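Local structure of fucolectin-related protein (Streptococcus pneumoniae, 2WMF) at residues A[78-84]-A[96-101]; A[115-121]-A[143-149]; A[167-171]-A[203-207]; A[239-245]-A[289-294]. The protein is a family 98 glycoside hydrolase that probably cleaves the carbohydrates of host blood group antigens. All blocks are in the same frame, centred on the assembly; numbering follows the deposited sequence.

How the interactions relate
All four interactions belong to one closed barrel of eight parallel strands. Interactions 2 and 4 are its core: each pairs neighbouring strands through backbone hydrogen bonds, and they meet across the interior, where L147 of one packs on N291 of the other. Interaction 4 adds carboxylates and bridging waters, whereas the side chains that meet in interaction 2 are mostly apolar. Interactions 1 and 3 lie in the outer layer and have no hydrogen bond between their segments, only packing around an aromatic ring. Interaction 1 is mostly buried; interaction 3 is partly open to solvent. Strand 74-79, which feeds interaction 1, is the sheet neighbour of 115-121 in interaction 2, and C170 of interaction 3 packs on V146 of interaction 2.

Interaction 1: A[78-84]-A[96-101]; sequences LHPAKVC and ELREWY
V83 and L97 bring the two backbones nearest, their CA atoms 6.3 Å apart, where the chain leaving strand 74-79 rolls through a short 3-10 turn and settles against helix 95-111. No hydrogen bond crosses; the indole of W100 does most of the work. Its CG is anti to the backbone N (chi1 -174°), which carries the ring off the helix and in beneath the turn. Two CH-pi contacts then share one face of it: P80 CA lies 3.8 Å from the centroid of the six-membered ring, and V83 CG2 sits equally close above the five-membered ring. At the far end of the indole, CH2 comes within 3.4 Å of the carbonyl oxygen H79 O, with L78 CB close by. The pyrrole nitrogen is used too, W100 NE1 bonding to the carbonyl of G52, which helps to fix the rotation of the ring.

P80 is gripped from a second direction by the helix. L97 CD1 presses on P80 CB at 3.3 Å, tighter than normal van der Waals contact, while P80 CG lies 3.7 Å from Y101 OH, a hydroxyl whose hydrogen bond goes to the carbonyl of V118. The other branch of V83, CG1, rests on the helix backbone, 3.8 Å from E96 O. Inside the turn, A81 N donates to H79 ND1 (3.1 Å), tying the imidazole to the bend. This is the first half of a beta-alpha-beta crossover, strand 74-79 to helix 95-111 to strand 115-121, seen at the C-terminal mouth of a (beta/alpha)8 barrel.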
loop_
_atom_site.group_PDB
_atom_site.type_symbol
_atom_site.label_atom_id
_atom_site.label_comp_id
_atom_site.label_asym_id
_atom_site.label_seq_id
_atom_site.Cartn_x
_atom_site.Cartn_y
_atom_site.Cartn_z
ATOM N N LEU A 78 -0.553 16.293 6.940
ATOM C CA LEU A 78 0.124 17.569 6.920
ATOM C C LEU A 78 1.550 17.364 7.363
ATOM O O LEU A 78 1.802 17.107 8.505
ATOM C CB LEU A 78 -0.578 18.581 7.835
ATOM C CG LEU A 78 -1.978 19.034 7.366
ATOM C CD1 LEU A 78 -2.680 19.780 8.547
ATOM C CD2 LEU A 78 -1.929 19.945 6.134
ATOM N N HIS A 79 2.479 17.478 6.411
ATOM C CA HIS A 79 3.899 17.271 6.632
ATOM C C HIS A 79 4.603 18.640 6.560
ATOM O O HIS A 79 4.526 19.315 5.544
ATOM C CB HIS A 79 4.498 16.333 5.550
ATOM C CG HIS A 79 5.852 15.784 5.910
ATOM N ND1 HIS A 79 6.836 16.534 6.532
ATOM C CD2 HIS A 79 6.375 14.547 5.739
ATOM C CE1 HIS A 79 7.896 15.758 6.739
ATOM N NE2 HIS A 79 7.634 14.546 6.282
ATOM N N PRO A 80 5.268 19.048 7.648
ATOM C CA PRO A 80 5.814 20.401 7.659
ATOM C C PRO A 80 6.924 20.612 6.631
ATOM O O PRO A 80 7.128 21.743 6.191
ATOM C CB PRO A 80 6.319 20.573 9.105
ATOM C CG PRO A 80 6.586 19.157 9.592
ATOM C CD PRO A 80 5.535 18.317 8.909
ATOM N N ALA A 81 7.614 19.534 6.250
ATOM C CA ALA A 81 8.511 19.567 5.073
ATOM C C ALA A 81 9.471 20.767 5.111
ATOM O O ALA A 81 10.269 20.853 6.029
ATOM C CB ALA A 81 7.691 19.530 3.771
ATOM N N LYS A 82 9.339 21.726 4.185
ATOM C CA LYS A 82 10.360 22.808 4.054
ATOM C C LYS A 82 10.317 23.825 5.200
ATOM O O LYS A 82 11.238 24.615 5.355
ATOM C CB LYS A 82 10.226 23.545 2.730
ATOM C CG LYS A 82 10.453 22.694 1.493
ATOM C CD LYS A 82 10.198 23.503 0.259
ATOM C CE LYS A 82 11.320 24.533 0.017
ATOM N NZ LYS A 82 10.978 25.375 -1.186
ATOM N N VAL A 83 9.263 23.789 5.997
ATOM C CA VAL A 83 9.160 24.623 7.198
ATOM C C VAL A 83 10.184 24.184 8.245
ATOM O O VAL A 83 10.624 24.998 9.054
ATOM C CB VAL A 83 7.708 24.575 7.770
ATOM C CG1 VAL A 83 7.620 25.225 9.167
ATOM C CG2 VAL A 83 6.758 25.245 6.790
ATOM N N CYS A 84 10.583 22.903 8.212
ATOM C CA CYS A 84 11.545 22.375 9.156
ATOM C C CYS A 84 12.951 22.936 8.908
ATOM O O CYS A 84 13.427 22.976 7.764
ATOM C CB CYS A 84 11.621 20.833 9.099
ATOM S SG CYS A 84 10.050 19.946 9.328
ATOM N N GLU A 96 8.470 28.502 14.374
ATOM C CA GLU A 96 7.930 28.464 13.025
ATOM C C GLU A 96 7.190 27.144 12.765
ATOM O O GLU A 96 6.162 27.127 12.109
ATOM C CB GLU A 96 9.040 28.648 11.992
ATOM C CG GLU A 96 9.686 30.038 11.964
ATOM C CD GLU A 96 10.619 30.318 13.179
ATOM O OE1 GLU A 96 11.251 29.378 13.736
ATOM O OE2 GLU A 96 10.698 31.506 13.597
ATOM N N LEU A 97 7.726 26.033 13.276
ATOM C CA LEU A 97 7.035 24.737 13.135
ATOM C C LEU A 97 5.646 24.755 13.785
ATOM O O LEU A 97 4.647 24.368 13.185
ATOM C CB LEU A 97 7.879 23.592 13.719
ATOM C CG LEU A 97 7.320 22.191 13.491
ATOM C CD1 LEU A 97 7.291 21.896 11.967
ATOM C CD2 LEU A 97 8.112 21.127 14.272
ATOM N N ARG A 98 5.590 25.202 15.037
ATOM C CA ARG A 98 4.330 25.220 15.768
ATOM C C ARG A 98 3.329 26.185 15.061
ATOM O O ARG A 98 2.144 25.866 14.878
ATOM C CB ARG A 98 4.586 25.634 17.220
ATOM C CG ARG A 98 5.404 24.665 18.054
ATOM C CD ARG A 98 5.357 25.039 19.525
ATOM N NE ARG A 98 6.309 24.321 20.358
ATOM C CZ ARG A 98 6.345 24.415 21.685
ATOM N NH1 ARG A 98 5.475 25.183 22.326
ATOM N NH2 ARG A 98 7.229 23.731 22.392
ATOM N N GLU A 99 3.841 27.333 14.622
ATOM C CA GLU A 99 3.036 28.324 13.915
ATOM C C GLU A 99 2.396 27.713 12.665
ATOM O O GLU A 99 1.206 27.945 12.385
ATOM C CB GLU A 99 3.890 29.558 13.557
ATOM C CG GLU A 99 3.741 30.614 14.601
ATOM C CD GLU A 99 4.800 31.705 14.599
ATOM O OE1 GLU A 99 5.556 31.852 13.597
ATOM O OE2 GLU A 99 4.867 32.419 15.649
ATOM N N TRP A 100 3.189 26.934 11.926
ATOM C CA TRP A 100 2.701 26.276 10.725
ATOM C C TRP A 100 1.627 25.244 11.060
ATOM O O TRP A 100 0.587 25.219 10.407
ATOM C CB TRP A 100 3.851 25.607 9.958
ATOM C CG TRP A 100 3.414 25.040 8.626
ATOM C CD1 TRP A 100 3.304 25.712 7.454
ATOM C CD2 TRP A 100 3.037 23.676 8.346
ATOM N NE1 TRP A 100 2.872 24.861 6.454
ATOM C CE2 TRP A 100 2.714 23.604 6.971
ATOM C CE3 TRP A 100 2.935 22.515 9.125
ATOM C CZ2 TRP A 100 2.299 22.417 6.357
ATOM C CZ3 TRP A 100 2.538 21.340 8.508
ATOM C CH2 TRP A 100 2.227 21.296 7.146
ATOM N N TYR A 101 1.882 24.394 12.057
ATOM C CA TYR A 101 0.866 23.404 12.479
ATOM C C TYR A 101 -0.467 24.092 12.819
ATOM O O TYR A 101 -1.513 23.661 12.368
ATOM C CB TYR A 101 1.328 22.619 13.700
ATOM C CG TYR A 101 2.411 21.556 13.474
ATOM C CD1 TYR A 101 2.379 20.680 12.386
ATOM C CD2 TYR A 101 3.433 21.404 14.396
ATOM C CE1 TYR A 101 3.372 19.704 12.225
ATOM C CE2 TYR A 101 4.429 20.431 14.239
ATOM C CZ TYR A 101 4.387 19.594 13.143
ATOM O OH TYR A 101 5.372 18.644 13.027
#

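Interaction 2: A[115-121]-A[143-149]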
loop_
_atom_site.group_PDB
_atom_site.type_symbol
_atom_site.label_atom_id
_atom_site.label_comp_id
_atom_site.label_asym_id
_atom_site.label_seq_id
_atom_site.Cartn_x
_atom_site.Cartn_y
_atom_site.Cartn_z
ATOM N N VAL A 115 -7.543 15.868 9.515
ATOM C CA VAL A 115 -6.119 15.897 9.305
ATOM C C VAL A 115 -5.313 15.093 10.322
ATOM O O VAL A 115 -5.741 14.872 11.461
ATOM C CB VAL A 115 -5.587 17.354 9.241
ATOM C CG1 VAL A 115 -6.228 18.148 8.077
ATOM C CG2 VAL A 115 -5.764 18.073 10.610
ATOM N N PHE A 116 -4.125 14.651 9.865
ATOM C CA PHE A 116 -3.076 14.081 10.706
ATOM C C PHE A 116 -1.790 14.899 10.495
ATOM O O PHE A 116 -1.503 15.253 9.380
ATOM C CB PHE A 116 -2.770 12.632 10.248
ATOM C CG PHE A 116 -3.841 11.631 10.616
ATOM C CD1 PHE A 116 -3.659 10.763 11.665
ATOM C CD2 PHE A 116 -5.001 11.536 9.856
ATOM C CE1 PHE A 116 -4.638 9.815 11.997
ATOM C CE2 PHE A 116 -6.010 10.585 10.181
ATOM C CZ PHE A 116 -5.820 9.751 11.268
ATOM N N LEU A 117 -1.059 15.169 11.575
ATOM C CA LEU A 117 0.186 15.936 11.542
ATOM C C LEU A 117 1.374 14.985 11.601
ATOM O O LEU A 117 1.403 14.093 12.429
ATOM C CB LEU A 117 0.311 16.883 12.733
ATOM C CG LEU A 117 -0.809 17.871 13.033
ATOM C CD1 LEU A 117 -0.410 18.703 14.271
ATOM C CD2 LEU A 117 -1.074 18.701 11.797
ATOM N N VAL A 118 2.354 15.191 10.724
ATOM C CA VAL A 118 3.643 14.489 10.823
ATOM C C VAL A 118 4.472 15.240 11.860
ATOM O O VAL A 118 4.861 16.391 11.619
ATOM C CB VAL A 118 4.410 14.450 9.496
ATOM C CG1 VAL A 118 5.739 13.713 9.694
ATOM C CG2 VAL A 118 3.552 13.811 8.346
ATOM N N ILE A 119 4.680 14.620 13.012
ATOM C CA ILE A 119 5.433 15.237 14.123
ATOM C C ILE A 119 6.764 14.574 14.442
ATOM O O ILE A 119 7.523 15.101 15.252
ATOM C CB ILE A 119 4.592 15.394 15.409
ATOM C CG1 ILE A 119 4.316 14.030 16.070
ATOM C CG2 ILE A 119 3.246 16.170 15.074
ATOM C CD1 ILE A 119 3.708 14.165 17.445
ATOM N N MET A 120 7.044 13.427 13.812
ATOM C CA MET A 120 8.299 12.725 13.984
ATOM C C MET A 120 8.805 12.211 12.632
ATOM O O MET A 120 8.017 11.728 11.836
ATOM C CB MET A 120 8.147 11.500 14.915
ATOM C CG MET A 120 7.928 11.788 16.413
ATOM S SD MET A 120 7.754 10.290 17.369
ATOM C CE MET A 120 9.467 9.762 17.533
ATOM N N SER A 121 10.114 12.397 12.381
ATOM C CA SER A 121 10.747 11.854 11.189
ATOM C C SER A 121 12.276 11.919 11.278
ATOM O O SER A 121 12.833 12.775 11.973
ATOM C CB SER A 121 10.301 12.616 9.947
ATOM O OG SER A 121 10.711 11.942 8.764
ATOM N N LEU A 143 -8.409 17.354 14.260
ATOM C CA LEU A 143 -7.110 16.704 14.460
ATOM C C LEU A 143 -7.362 15.241 14.836
ATOM O O LEU A 143 -7.753 14.946 15.942
ATOM C CB LEU A 143 -6.275 17.422 15.511
ATOM C CG LEU A 143 -4.891 16.813 15.791
ATOM C CD1 LEU A 143 -4.074 16.656 14.462
ATOM C CD2 LEU A 143 -4.083 17.564 16.886
ATOM N N LYS A 144 -7.065 14.335 13.906
ATOM C CA LYS A 144 -7.377 12.920 14.049
ATOM C C LYS A 144 -6.220 12.076 14.548
ATOM O O LYS A 144 -6.425 10.943 14.974
ATOM C CB LYS A 144 -7.907 12.332 12.712
ATOM C CG LYS A 144 -9.112 13.080 12.136
ATOM C CD LYS A 144 -10.269 13.033 13.147
ATOM C CE LYS A 144 -11.559 13.460 12.527
ATOM N NZ LYS A 144 -11.361 14.719 11.960
ATOM N N GLY A 145 -5.023 12.640 14.591
ATOM C CA GLY A 145 -3.847 11.895 15.013
ATOM C C GLY A 145 -2.574 12.466 14.447
ATOM O O GLY A 145 -2.543 13.574 13.890
ATOM N N VAL A 146 -1.509 11.675 14.582
ATOM C CA VAL A 146 -0.172 12.115 14.187
ATOM C C VAL A 146 0.590 10.950 13.538
ATOM O O VAL A 146 0.241 9.795 13.739
ATOM C CB VAL A 146 0.645 12.684 15.363
ATOM C CG1 VAL A 146 -0.089 13.896 15.935
ATOM C CG2 VAL A 146 0.935 11.634 16.457
ATOM N N LEU A 147 1.654 11.295 12.823
ATOM C CA LEU A 147 2.497 10.341 12.113
ATOM C C LEU A 147 3.970 10.474 12.504
ATOM O O LEU A 147 4.476 11.591 12.728
ATOM C CB LEU A 147 2.400 10.550 10.623
ATOM C CG LEU A 147 1.040 10.255 9.985
ATOM C CD1 LEU A 147 0.419 11.505 9.373
ATOM C CD2 LEU A 147 1.188 9.083 8.979
ATOM N N ASN A 148 4.614 9.301 12.590
ATOM C CA ASN A 148 6.050 9.166 12.644
ATOM C C ASN A 148 6.417 8.444 11.347
ATOM O O ASN A 148 5.896 7.353 11.068
ATOM C CB ASN A 148 6.424 8.308 13.841
ATOM C CG ASN A 148 7.920 8.076 13.994
ATOM O OD1 ASN A 148 8.719 8.536 13.180
ATOM N ND2 ASN A 148 8.305 7.371 15.065
ATOM N N ILE A 149 7.312 9.034 10.576
ATOM C CA ILE A 149 7.658 8.511 9.253
ATOM C C ILE A 149 9.160 8.445 9.063
ATOM O O ILE A 149 9.812 9.460 9.203
ATOM C CB ILE A 149 7.045 9.417 8.118
ATOM C CG1 ILE A 149 5.524 9.521 8.235
ATOM C CG2 ILE A 149 7.369 8.835 6.715
ATOM C CD1 ILE A 149 4.853 10.385 7.146
#
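The F116 ring carries K144 CB over one face, a CH-pi contact 3.9 Å from the ring centroid, between two neighbouring parallel strands of the (beta/alpha)8 barrel whose axes are 34° apart. The CD1 corner of the ring lies obliquely against the backbone of G145, 3.4 Å from G145 C. With no side chain at G145, the ring can lie this close. The other flat group, the N148 amide, has M120 for a neighbour: OD1 and CG meet M120 CB, and ND2 lies by the sulfur and methyl at the end of the bent methionine chain. N148 OD1 bonds to N151.

L147 CD1 packs on F116 CB (3.5 Å) and reaches V118 CG2, which also touches I149 CD1. I119 CD1, at the bulge, packs on V146 CG2, on the side of helix 159-172. Between V118 and M120 the pairing slips by one residue in this beta bulge. There L147 O takes two donors, I119 N at 3.0 Å and, weakly, M120 N at 3.3 Å. G145 N, by contrast, is buried without any partner in the model. Beyond the bulge S121 turns its hydroxyl back onto the neighbouring strand, OG anti to the backbone N (chi1 -169°), and donates to I149 O at 2.7 Å.

Interaction 3: A[167-171]-A[203-207]; sequences LEVCA and YHKNL
A171 and N206 approach to 5.8 Å between CA atoms, and one helical turn earlier L167 and L207 stand 6.9 Å apart, so the last turns of helix 159-172 lie against the 3-10 turn that joins helix 194-203 to strand 207-212. That turn is kept in shape by its own backbone, N206 N bonding to Y203 O; no hydrogen bond passes between the segments.

Y203 is the side chain that fills the space between them. A171 CB comes in obliquely at its ring, 3.4 Å from CD1, and the helix backbone at E168 CA lies over a face. E168 runs out alongside: with CG anti to the backbone N (chi1 178°) and the chain extended, it follows the ring to its far end, where E168 CG is 3.8 Å from Y203 OH and the carboxylate is turned only 23° from the ring plane. Its OE1 makes a long, weak ion pair with K165. On the buried side L167 wedges into the root of the turn, CG against Y203 CB at 3.8 Å, and CD1 touching both N206 CB and L207 CB, the latter at 4.0 Å. Deeper still, L167, C170 and L207 all touch F177 of strand 176-180.

The result belongs to the periphery of a (beta/alpha)8 barrel: a helix of the outer layer, 159-172, packed against the turn after helix 194-203, which leads into strand 207-212 at the N-terminal end of the barrel.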
loop_
_atom_site.group_PDB
_atom_site.type_symbol
_atom_site.label_atom_id
_atom_site.label_comp_id
_atom_site.label_asym_id
_atom_site.label_seq_id
_atom_site.Cartn_x
_atom_site.Cartn_y
_atom_site.Cartn_z
ATOM N N LEU A 167 1.657 8.154 21.581
ATOM C CA LEU A 167 0.562 7.177 21.492
ATOM C C LEU A 167 -0.388 7.321 22.718
ATOM O O LEU A 167 -1.607 7.247 22.578
ATOM C CB LEU A 167 1.151 5.767 21.366
ATOM C CG LEU A 167 0.176 4.574 21.424
ATOM C CD1 LEU A 167 -0.921 4.657 20.340
ATOM C CD2 LEU A 167 1.003 3.250 21.343
ATOM N N GLU A 168 0.183 7.463 23.913
ATOM C CA GLU A 168 -0.615 7.673 25.138
ATOM C C GLU A 168 -1.500 8.918 25.024
ATOM O O GLU A 168 -2.691 8.873 25.328
ATOM C CB GLU A 168 0.333 7.779 26.330
ATOM C CG GLU A 168 -0.355 8.040 27.616
ATOM C CD GLU A 168 0.606 7.997 28.809
ATOM O OE1 GLU A 168 1.844 7.995 28.634
ATOM O OE2 GLU A 168 0.100 7.951 29.942
ATOM N N VAL A 169 -0.941 10.008 24.517
ATOM C CA VAL A 169 -1.726 11.231 24.292
ATOM C C VAL A 169 -2.856 10.951 23.280
ATOM O O VAL A 169 -3.996 11.376 23.460
ATOM C CB VAL A 169 -0.892 12.426 23.791
ATOM C CG1 VAL A 169 -1.785 13.686 23.575
ATOM C CG2 VAL A 169 0.238 12.809 24.765
ATOM N N CYS A 170 -2.531 10.251 22.193
ATOM C CA CYS A 170 -3.539 9.873 21.232
ATOM C C CYS A 170 -4.675 9.106 21.891
ATOM O O CYS A 170 -5.834 9.363 21.615
ATOM C CB CYS A 170 -2.909 9.052 20.096
ATOM S SG CYS A 170 -1.899 10.077 18.957
ATOM N N ALA A 171 -4.332 8.153 22.754
ATOM C CA ALA A 171 -5.347 7.294 23.398
ATOM C C ALA A 171 -6.284 8.132 24.276
ATOM O O ALA A 171 -7.478 7.814 24.408
ATOM C CB ALA A 171 -4.667 6.167 24.222
ATOM N N TYR A 203 -2.394 0.360 24.314
ATOM C CA TYR A 203 -3.036 1.342 23.443
ATOM C C TYR A 203 -3.121 0.874 22.002
ATOM O O TYR A 203 -3.203 1.703 21.095
ATOM C CB TYR A 203 -2.296 2.689 23.522
ATOM C CG TYR A 203 -2.157 3.237 24.925
ATOM C CD1 TYR A 203 -3.279 3.421 25.732
ATOM C CD2 TYR A 203 -0.899 3.569 25.450
ATOM C CE1 TYR A 203 -3.156 3.927 27.033
ATOM C CE2 TYR A 203 -0.775 4.050 26.742
ATOM C CZ TYR A 203 -1.899 4.233 27.520
ATOM O OH TYR A 203 -1.754 4.736 28.823
ATOM N N HIS A 204 -3.115 -0.445 21.819
ATOM C CA HIS A 204 -3.229 -1.061 20.484
ATOM C C HIS A 204 -4.410 -0.459 19.668
ATOM O O HIS A 204 -4.311 -0.303 18.453
ATOM C CB HIS A 204 -3.319 -2.592 20.586
ATOM C CG HIS A 204 -4.478 -3.088 21.404
ATOM N ND1 HIS A 204 -4.400 -3.366 22.755
ATOM C CD2 HIS A 204 -5.756 -3.346 21.045
ATOM C CE1 HIS A 204 -5.597 -3.766 23.181
ATOM N NE2 HIS A 204 -6.431 -3.756 22.166
ATOM N N LYS A 205 -5.550 -0.140 20.318
ATOM C CA LYS A 205 -6.678 0.487 19.594
ATOM C C LYS A 205 -6.268 1.733 18.793
ATOM O O LYS A 205 -6.803 1.986 17.698
ATOM C CB LYS A 205 -7.832 0.848 20.557
ATOM C CG LYS A 205 -9.085 1.158 19.821
ATOM C CD LYS A 205 -10.353 1.304 20.628
ATOM C CE LYS A 205 -11.549 1.425 19.564
ATOM N NZ LYS A 205 -12.004 0.244 18.631
ATOM N N ASN A 206 -5.339 2.508 19.340
ATOM C CA ASN A 206 -4.971 3.827 18.792
ATOM C C ASN A 206 -3.719 3.789 17.936
ATOM O O ASN A 206 -3.289 4.828 17.453
ATOM C CB ASN A 206 -4.743 4.810 19.937
ATOM C CG ASN A 206 -5.954 4.915 20.857
ATOM O OD1 ASN A 206 -6.857 5.752 20.655
ATOM N ND2 ASN A 206 -5.960 4.094 21.875
ATOM N N LEU A 207 -3.175 2.588 17.717
ATOM C CA LEU A 207 -1.884 2.450 17.027
ATOM C C LEU A 207 -2.085 1.827 15.638
ATOM O O LEU A 207 -2.772 0.834 15.506
ATOM C CB LEU A 207 -0.937 1.554 17.816
ATOM C CG LEU A 207 0.501 1.340 17.315
ATOM C CD1 LEU A 207 1.232 2.712 17.105
ATOM C CD2 LEU A 207 1.284 0.383 18.232
#

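Interaction 4: A[239-245]-A[289-294]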
loop_
_atom_site.group_PDB
_atom_site.type_symbol
_atom_site.label_atom_id
_atom_site.label_comp_id
_atom_site.label_asym_id
_atom_site.label_seq_id
_atom_site.Cartn_x
_atom_site.Cartn_y
_atom_site.Cartn_z
ATOM N N GLY A 239 -0.836 -1.026 7.855
ATOM C CA GLY A 239 -0.910 -0.631 6.465
ATOM C C GLY A 239 0.434 -0.287 5.870
ATOM O O GLY A 239 1.445 -0.908 6.234
ATOM N N SER A 240 0.419 0.679 4.949
ATOM C CA SER A 240 1.581 0.996 4.117
ATOM C C SER A 240 1.657 2.433 3.714
ATOM O O SER A 240 0.632 3.099 3.518
ATOM C CB SER A 240 1.489 0.172 2.807
ATOM O OG SER A 240 0.186 0.322 2.199
ATOM N N SER A 241 2.906 2.901 3.547
ATOM C CA SER A 241 3.192 4.047 2.692
ATOM C C SER A 241 3.837 3.461 1.444
ATOM O O SER A 241 4.947 2.947 1.487
ATOM C CB SER A 241 4.169 5.036 3.314
ATOM O OG SER A 241 4.584 5.989 2.351
ATOM N N THR A 242 3.118 3.532 0.344
ATOM C CA THR A 242 3.549 3.001 -0.958
ATOM C C THR A 242 4.338 4.130 -1.632
ATOM O O THR A 242 3.749 5.163 -1.980
ATOM C CB THR A 242 2.332 2.602 -1.837
ATOM O OG1 THR A 242 1.663 1.477 -1.272
ATOM C CG2 THR A 242 2.757 2.266 -3.252
ATOM N N ASP A 243 5.653 3.925 -1.815
ATOM C CA ASP A 243 6.535 5.037 -2.198
ATOM C C ASP A 243 7.136 4.835 -3.585
ATOM O O ASP A 243 7.980 3.957 -3.771
ATOM C CB ASP A 243 7.636 5.249 -1.150
ATOM C CG ASP A 243 8.503 6.466 -1.430
ATOM O OD1 ASP A 243 8.182 7.228 -2.366
ATOM O OD2 ASP A 243 9.466 6.650 -0.644
ATOM N N THR A 244 6.747 5.691 -4.517
ATOM C CA THR A 244 7.229 5.578 -5.924
ATOM C C THR A 244 8.700 6.044 -6.064
ATOM O O THR A 244 9.314 5.814 -7.104
ATOM C CB THR A 244 6.349 6.325 -6.908
ATOM O OG1 THR A 244 6.357 7.715 -6.601
ATOM C CG2 THR A 244 4.866 5.764 -6.886
ATOM N N TRP A 245 9.254 6.651 -5.003
ATOM C CA TRP A 245 10.708 6.886 -4.945
ATOM C C TRP A 245 11.483 5.564 -5.056
ATOM O O TRP A 245 12.674 5.569 -5.401
ATOM C CB TRP A 245 11.126 7.621 -3.660
ATOM C CG TRP A 245 11.002 9.113 -3.662
ATOM C CD1 TRP A 245 10.029 9.871 -3.075
ATOM C CD2 TRP A 245 11.940 10.039 -4.224
ATOM N NE1 TRP A 245 10.285 11.201 -3.258
ATOM C CE2 TRP A 245 11.470 11.344 -3.930
ATOM C CE3 TRP A 245 13.130 9.899 -4.924
ATOM C CZ2 TRP A 245 12.131 12.507 -4.365
ATOM C CZ3 TRP A 245 13.810 11.061 -5.338
ATOM C CH2 TRP A 245 13.285 12.343 -5.064
ATOM N N VAL A 289 -4.924 0.740 6.136
ATOM C CA VAL A 289 -4.485 2.118 6.064
ATOM C C VAL A 289 -3.490 2.260 4.901
ATOM O O VAL A 289 -2.538 1.529 4.841
ATOM C CB VAL A 289 -3.829 2.587 7.409
ATOM C CG1 VAL A 289 -3.224 3.992 7.234
ATOM C CG2 VAL A 289 -4.869 2.531 8.544
ATOM N N TYR A 290 -3.745 3.221 4.024
ATOM C CA TYR A 290 -2.986 3.422 2.771
ATOM C C TYR A 290 -2.516 4.866 2.664
ATOM O O TYR A 290 -3.335 5.806 2.742
ATOM C CB TYR A 290 -3.870 3.072 1.567
ATOM C CG TYR A 290 -4.517 1.705 1.618
ATOM C CD1 TYR A 290 -3.936 0.614 0.985
ATOM C CD2 TYR A 290 -5.744 1.516 2.249
ATOM C CE1 TYR A 290 -4.541 -0.633 1.012
ATOM C CE2 TYR A 290 -6.358 0.269 2.301
ATOM C CZ TYR A 290 -5.753 -0.810 1.668
ATOM O OH TYR A 290 -6.352 -2.052 1.690
ATOM N N ASN A 291 -1.203 5.032 2.479
ATOM C CA ASN A 291 -0.552 6.304 2.320
ATOM C C ASN A 291 0.418 6.186 1.136
ATOM O O ASN A 291 0.724 5.080 0.740
ATOM C CB ASN A 291 0.196 6.672 3.629
ATOM C CG ASN A 291 0.470 8.162 3.804
ATOM O OD1 ASN A 291 0.311 8.994 2.896
ATOM N ND2 ASN A 291 0.883 8.508 5.044
ATOM N N PHE A 292 0.885 7.318 0.604
ATOM C CA PHE A 292 1.614 7.346 -0.665
ATOM C C PHE A 292 2.631 8.471 -0.745
ATOM O O PHE A 292 2.401 9.572 -0.222
ATOM C CB PHE A 292 0.651 7.509 -1.854
ATOM C CG PHE A 292 -0.364 6.423 -1.898
ATOM C CD1 PHE A 292 -0.107 5.236 -2.575
ATOM C CD2 PHE A 292 -1.536 6.536 -1.153
ATOM C CE1 PHE A 292 -1.022 4.195 -2.566
ATOM C CE2 PHE A 292 -2.473 5.485 -1.116
ATOM C CZ PHE A 292 -2.190 4.301 -1.806
ATOM N N GLU A 293 3.723 8.173 -1.435
ATOM C CA GLU A 293 4.640 9.176 -1.979
ATOM C C GLU A 293 5.055 8.675 -3.357
ATOM O O GLU A 293 4.832 7.527 -3.672
ATOM C CB GLU A 293 5.903 9.279 -1.099
ATOM C CG GLU A 293 5.690 9.709 0.317
ATOM C CD GLU A 293 7.000 9.968 1.106
ATOM O OE1 GLU A 293 7.983 10.492 0.507
ATOM O OE2 GLU A 293 7.037 9.640 2.319
ATOM N N CYS A 294 5.675 9.504 -4.196
ATOM C CA CYS A 294 5.791 10.976 -4.086
ATOM C C CYS A 294 4.537 11.667 -4.658
ATOM O O CYS A 294 4.147 11.419 -5.812
ATOM C CB CYS A 294 6.985 11.438 -4.899
ATOM S SG CYS A 294 7.184 13.252 -4.981
HETATM O O HOH W 1 -0.474 2.362 0.418
HETATM O O HOH W 2 5.042 8.296 3.628
HETATM O O HOH W 3 10.209 8.886 0.569
HETATM O O HOH W 4 7.823 12.378 -1.452
#
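Just past the parallel strand 239-243, T244 N gives E293 O a nearly straight bond of 2.8 Å, from above the carbonyl plane, and T244 OG1 accepts the N-H of the cis peptide between E293 and C294, C294 N, at 3.1 Å. T244 OG1 also bonds to the carbonyl of Y267. Upstream, backbone bonds link S240 and T242 to V289, N291 and E293. T242 and F292 lie side by side, T242 CB 3.7 Å from F292 CD1.

D243 and E293 cross obliquely, D243 OD1 lying 3.3 Å from E293 CB. OD1 caps the turn into the next helix by accepting W245 N (2.9 Å) from above the carboxylate plane. Waters supply the next shell: one donates 2.7 Å bonds to both D243 OD2 and E293 OE1, another joins E293 OE1 to W245 NE1, and a third links E293 OE2 to S241 OG. D243 OD2 is positioned by T214 as well. Near W245, C294 SG makes an oblique sulfur-aromatic contact.

Strand 207-212 flanks 237-243 and strand 39-45 flanks 289-293, so this pair lies beside the seam that closes the barrel. N291 reaches E77 across the interior, whereas S240, T242, Y290 and F292 face helix 272-283.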